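DTDP-4-dehydrorhamnose reductase (Yersinia enterocolitica, PDB 5U9C) probably catalyses the NADPH-dependent reduction of dTDP-4-dehydro-beta-L-rhamnose to dTDP-L-rhamnose, a step of carbohydrate biosynthesis. Local coordinates at residues Ala91-Ser105 / Ser140-Ala154. Residues are numbered along the deposited sequence; the frame is centred on the assembly and turned at random.
Sequences AQAAKFCGAWLLYLS and SVRNACTNNHLIIRA
Trp100 and Asn148 meet because each holds its CG opposite the backbone N, with chi1 at 174° for Trp100, and the two side chains then cross at about a right angle. The amide comes to the indole's edge: Asn148 OD1 lies in the ring plane, 3.3 Å from Trp100 CD1, while the amide plane is turned 62° from the ring. Asn148 ND2 donates to two waters, which pass the link on to the carbonyls of Gly98 and Ala99, just where a Schellman motif ends helix 76-97. On the six-membered ring, Trp100 CZ2 lies 3.7 Å from Leu150 CB, while NE1, next to CD1, is hydrogen-bonded to His211 O.

The two segments are equivalent helix-to-strand passages of a Rossmann fold, whose strands 100-106 and 149-154 are parallel neighbours in the central sheet. Leu101, Tyr103 and Ser105 each donate and accept across the seam; Tyr103 N approaches Leu150 O nearly along the C=O axis, at 2.8 Å, whereas Ala154 N comes to Ser105 O from above the carbonyl plane, at 3.3 Å.

On one face of the sheet, Leu102 CD1 reaches Ile152 CD1 at 3.6 Å, and helix 196-209 covers both. The other face carries the two helices, and the axes of 91-97 and 140-144 come within 9.0 Å at an angle of 21°. The approach is made by small residues, Ala91 CB lying 3.8 Å from Ala144 CB, and Cys145 SG fills the angle between helix and strand, touching Ala94 and Leu101. Val141 spreads its methyls over the strand, CG1 against Leu101 CD2 and CG2 against Tyr103 CB. In the type I turn that follows helix 129-144, Cys145 O accepts from Asn148 N and from His149 ND1 (2.7 Å), on opposite faces of its plane.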
# COMPACT_ATOMS: atom_id res chain seq x y z
N ALA D 91 0.82 -14.93 -31.77
CA ALA D 91 1.43 -16.03 -31.00
C ALA D 91 0.82 -17.39 -31.39
O ALA D 91 1.55 -18.37 -31.52
CB ALA D 91 1.27 -15.79 -29.52
N GLN D 92 -0.50 -17.44 -31.60
CA GLN D 92 -1.15 -18.69 -32.00
C GLN D 92 -0.64 -19.11 -33.39
O GLN D 92 -0.36 -20.29 -33.61
CB GLN D 92 -2.69 -18.58 -31.99
CG GLN D 92 -3.32 -18.54 -30.60
CD GLN D 92 -2.99 -19.75 -29.75
OE1 GLN D 92 -2.79 -20.86 -30.26
NE2 GLN D 92 -2.96 -19.56 -28.44
N ALA D 93 -0.50 -18.14 -34.30
CA ALA D 93 0.01 -18.41 -35.63
C ALA D 93 1.49 -18.90 -35.56
O ALA D 93 1.85 -19.87 -36.24
CB ALA D 93 -0.12 -17.19 -36.51
N ALA D 94 2.31 -18.26 -34.72
CA ALA D 94 3.72 -18.68 -34.54
C ALA D 94 3.79 -20.14 -34.06
O ALA D 94 4.55 -20.95 -34.60
CB ALA D 94 4.46 -17.77 -33.57
N LYS D 95 2.96 -20.47 -33.08
CA LYS D 95 2.90 -21.83 -32.56
C LYS D 95 2.50 -22.83 -33.64
O LYS D 95 3.10 -23.90 -33.77
CB LYS D 95 1.89 -21.92 -31.43
CG LYS D 95 1.76 -23.34 -30.86
CD LYS D 95 0.64 -23.41 -29.85
CE LYS D 95 0.48 -24.84 -29.34
NZ LYS D 95 -0.66 -24.91 -28.39
N PHE D 96 1.47 -22.48 -34.41
CA PHE D 96 0.97 -23.36 -35.46
C PHE D 96 2.01 -23.65 -36.55
O PHE D 96 2.14 -24.79 -36.97
CB PHE D 96 -0.30 -22.79 -36.10
CG PHE D 96 -0.95 -23.73 -37.08
CD1 PHE D 96 -1.81 -24.74 -36.63
CD2 PHE D 96 -0.69 -23.63 -38.45
CE1 PHE D 96 -2.41 -25.63 -37.53
CE2 PHE D 96 -1.28 -24.51 -39.36
CZ PHE D 96 -2.14 -25.51 -38.90
N CYS D 97 2.73 -22.64 -37.02
CA CYS D 97 3.72 -22.93 -38.04
C CYS D 97 5.15 -23.16 -37.52
O CYS D 97 6.05 -23.38 -38.30
CB CYS D 97 3.65 -21.88 -39.15
SG CYS D 97 4.08 -20.24 -38.66
N GLY D 98 5.33 -23.19 -36.20
CA GLY D 98 6.66 -23.45 -35.61
C GLY D 98 7.70 -22.34 -35.72
O GLY D 98 8.90 -22.59 -35.64
N ALA D 99 7.24 -21.10 -35.87
CA ALA D 99 8.15 -19.98 -36.01
C ALA D 99 8.66 -19.49 -34.66
O ALA D 99 7.92 -19.48 -33.66
CB ALA D 99 7.44 -18.84 -36.74
N TRP D 100 9.92 -19.07 -34.65
CA TRP D 100 10.52 -18.41 -33.48
C TRP D 100 9.94 -17.00 -33.47
O TRP D 100 9.98 -16.31 -34.50
CB TRP D 100 12.03 -18.41 -33.61
CG TRP D 100 12.83 -17.66 -32.57
CD1 TRP D 100 13.33 -18.17 -31.39
CD2 TRP D 100 13.32 -16.33 -32.67
NE1 TRP D 100 14.08 -17.21 -30.75
CE2 TRP D 100 14.10 -16.07 -31.51
CE3 TRP D 100 13.17 -15.30 -33.62
CZ2 TRP D 100 14.72 -14.85 -31.29
CZ3 TRP D 100 13.79 -14.09 -33.39
CH2 TRP D 100 14.55 -13.87 -32.23
N LEU D 101 9.39 -16.57 -32.34
CA LEU D 101 8.71 -15.29 -32.22
C LEU D 101 9.40 -14.32 -31.28
O LEU D 101 9.64 -14.63 -30.11
CB LEU D 101 7.29 -15.52 -31.71
CG LEU D 101 6.42 -14.31 -31.36
CD1 LEU D 101 6.21 -13.39 -32.55
CD2 LEU D 101 5.07 -14.78 -30.86
N LEU D 102 9.67 -13.13 -31.79
CA LEU D 102 10.28 -12.07 -31.00
C LEU D 102 9.20 -11.05 -30.75
O LEU D 102 8.57 -10.57 -31.69
CB LEU D 102 11.48 -11.46 -31.72
CG LEU D 102 12.14 -10.19 -31.14
CD1 LEU D 102 12.37 -10.25 -29.67
CD2 LEU D 102 13.46 -9.90 -31.84
N TYR D 103 8.96 -10.74 -29.49
CA TYR D 103 7.96 -9.75 -29.08
C TYR D 103 8.67 -8.60 -28.38
O TYR D 103 9.38 -8.81 -27.40
CB TYR D 103 6.91 -10.38 -28.14
CG TYR D 103 5.85 -9.43 -27.60
CD1 TYR D 103 5.07 -8.67 -28.46
CD2 TYR D 103 5.55 -9.37 -26.24
CE1 TYR D 103 4.07 -7.82 -27.99
CE2 TYR D 103 4.54 -8.53 -25.75
CZ TYR D 103 3.81 -7.77 -26.64
OH TYR D 103 2.81 -6.95 -26.20
N LEU D 104 8.50 -7.40 -28.91
CA LEU D 104 9.07 -6.21 -28.30
C LEU D 104 8.11 -5.73 -27.22
O LEU D 104 6.98 -5.33 -27.51
CB LEU D 104 9.25 -5.12 -29.35
CG LEU D 104 9.75 -3.76 -28.83
CD1 LEU D 104 11.15 -3.90 -28.24
CD2 LEU D 104 9.72 -2.74 -29.95
N SER D 105 8.54 -5.79 -25.97
CA SER D 105 7.71 -5.33 -24.83
C SER D 105 8.30 -4.05 -24.24
O SER D 105 9.17 -3.43 -24.84
CB SER D 105 7.50 -6.44 -23.79
OG SER D 105 6.47 -6.06 -22.85
N SER D 140 0.51 -14.02 -23.55
CA SER D 140 0.03 -14.72 -24.75
C SER D 140 1.18 -15.37 -25.51
O SER D 140 1.06 -16.49 -26.01
CB SER D 140 -0.68 -13.74 -25.70
OG SER D 140 -1.90 -13.35 -25.15
N VAL D 141 2.30 -14.65 -25.60
CA VAL D 141 3.49 -15.12 -26.28
C VAL D 141 4.11 -16.32 -25.54
O VAL D 141 4.35 -17.37 -26.15
CB VAL D 141 4.50 -13.98 -26.47
CG1 VAL D 141 5.85 -14.50 -26.95
CG2 VAL D 141 3.94 -12.94 -27.44
N ARG D 142 4.30 -16.18 -24.22
CA ARG D 142 4.89 -17.26 -23.39
C ARG D 142 4.11 -18.54 -23.38
O ARG D 142 4.69 -19.62 -23.53
CB ARG D 142 5.06 -16.86 -21.92
CG ARG D 142 6.16 -15.87 -21.70
CD ARG D 142 6.63 -15.86 -20.25
NE ARG D 142 7.53 -14.75 -20.10
CZ ARG D 142 7.14 -13.49 -19.95
NH1 ARG D 142 8.04 -12.52 -19.87
NH2 ARG D 142 5.84 -13.20 -19.89
N ASN D 143 2.80 -18.41 -23.15
CA ASN D 143 1.91 -19.54 -23.12
C ASN D 143 1.86 -20.31 -24.47
O ASN D 143 1.87 -21.53 -24.47
CB ASN D 143 0.51 -19.11 -22.68
CG ASN D 143 0.48 -18.53 -21.26
OD1 ASN D 143 1.52 -18.37 -20.60
ND2 ASN D 143 -0.72 -18.17 -20.80
N ALA D 144 1.85 -19.60 -25.59
CA ALA D 144 1.79 -20.24 -26.92
C ALA D 144 3.12 -20.78 -27.44
O ALA D 144 3.16 -21.90 -27.96
CB ALA D 144 1.21 -19.27 -27.93
N CYS D 145 4.19 -20.00 -27.33
CA CYS D 145 5.51 -20.36 -27.88
C CYS D 145 6.57 -20.57 -26.81
O CYS D 145 7.70 -20.10 -26.95
CB CYS D 145 5.98 -19.24 -28.81
SG CYS D 145 4.80 -18.89 -30.11
N THR D 146 6.21 -21.33 -25.78
CA THR D 146 7.08 -21.52 -24.60
C THR D 146 8.58 -21.72 -24.82
O THR D 146 9.38 -21.02 -24.20
CB THR D 146 6.56 -22.66 -23.70
OG1 THR D 146 5.18 -22.45 -23.42
CG2 THR D 146 7.33 -22.70 -22.37
N ASN D 147 8.97 -22.63 -25.70
CA ASN D 147 10.40 -22.89 -25.86
C ASN D 147 10.96 -22.25 -27.14
O ASN D 147 12.07 -22.58 -27.57
CB ASN D 147 10.64 -24.41 -25.87
CG ASN D 147 12.05 -24.80 -25.46
OD1 ASN D 147 12.65 -24.18 -24.58
ND2 ASN D 147 12.57 -25.89 -26.05
N ASN D 148 10.21 -21.34 -27.74
CA ASN D 148 10.65 -20.77 -29.00
C ASN D 148 10.20 -19.31 -29.15
O ASN D 148 9.63 -18.93 -30.18
CB ASN D 148 10.11 -21.66 -30.13
CG ASN D 148 10.92 -21.55 -31.41
OD1 ASN D 148 12.12 -21.28 -31.39
ND2 ASN D 148 10.26 -21.84 -32.54
N HIS D 149 10.43 -18.50 -28.12
CA HIS D 149 10.11 -17.08 -28.18
C HIS D 149 11.20 -16.28 -27.49
O HIS D 149 11.97 -16.83 -26.67
CB HIS D 149 8.80 -16.77 -27.49
CG HIS D 149 8.86 -16.91 -26.00
ND1 HIS D 149 8.59 -18.10 -25.35
CD2 HIS D 149 9.19 -16.02 -25.03
CE1 HIS D 149 8.75 -17.92 -24.04
NE2 HIS D 149 9.12 -16.68 -23.83
N LEU D 150 11.22 -15.00 -27.82
CA LEU D 150 12.11 -14.05 -27.16
C LEU D 150 11.30 -12.77 -26.90
O LEU D 150 10.72 -12.19 -27.83
CB LEU D 150 13.34 -13.73 -27.99
CG LEU D 150 14.31 -12.71 -27.37
CD1 LEU D 150 14.78 -13.14 -25.98
CD2 LEU D 150 15.51 -12.46 -28.26
N ILE D 151 11.25 -12.37 -25.64
CA ILE D 151 10.56 -11.14 -25.23
C ILE D 151 11.63 -10.19 -24.75
O ILE D 151 12.42 -10.54 -23.85
CB ILE D 151 9.55 -11.43 -24.11
CG1 ILE D 151 8.38 -12.23 -24.68
CG2 ILE D 151 9.06 -10.12 -23.48
CD1 ILE D 151 7.50 -12.87 -23.62
N ILE D 152 11.70 -9.03 -25.39
CA ILE D 152 12.68 -8.01 -25.02
C ILE D 152 11.94 -6.78 -24.53
O ILE D 152 11.08 -6.22 -25.23
CB ILE D 152 13.55 -7.58 -26.19
CG1 ILE D 152 14.24 -8.80 -26.83
CG2 ILE D 152 14.58 -6.55 -25.72
CD1 ILE D 152 15.08 -8.44 -28.04
N ARG D 153 12.29 -6.35 -23.33
CA ARG D 153 11.69 -5.15 -22.76
C ARG D 153 12.67 -4.00 -22.96
O ARG D 153 13.82 -4.07 -22.53
CB ARG D 153 11.36 -5.34 -21.28
CG ARG D 153 10.40 -6.49 -20.98
CD ARG D 153 9.96 -6.48 -19.52
NE ARG D 153 9.04 -7.55 -19.18
CZ ARG D 153 9.22 -8.50 -18.26
NH1 ARG D 153 10.29 -8.53 -17.46
NH2 ARG D 153 8.26 -9.40 -18.08
N ALA D 154 12.20 -2.98 -23.67
CA ALA D 154 12.96 -1.75 -23.92
C ALA D 154 12.37 -0.65 -23.04
O ALA D 154 11.20 -0.69 -22.66
CB ALA D 154 12.87 -1.35 -25.38
O HOH W 1 11.87 -22.43 -34.68
O HOH W 2 7.17 -22.01 -32.11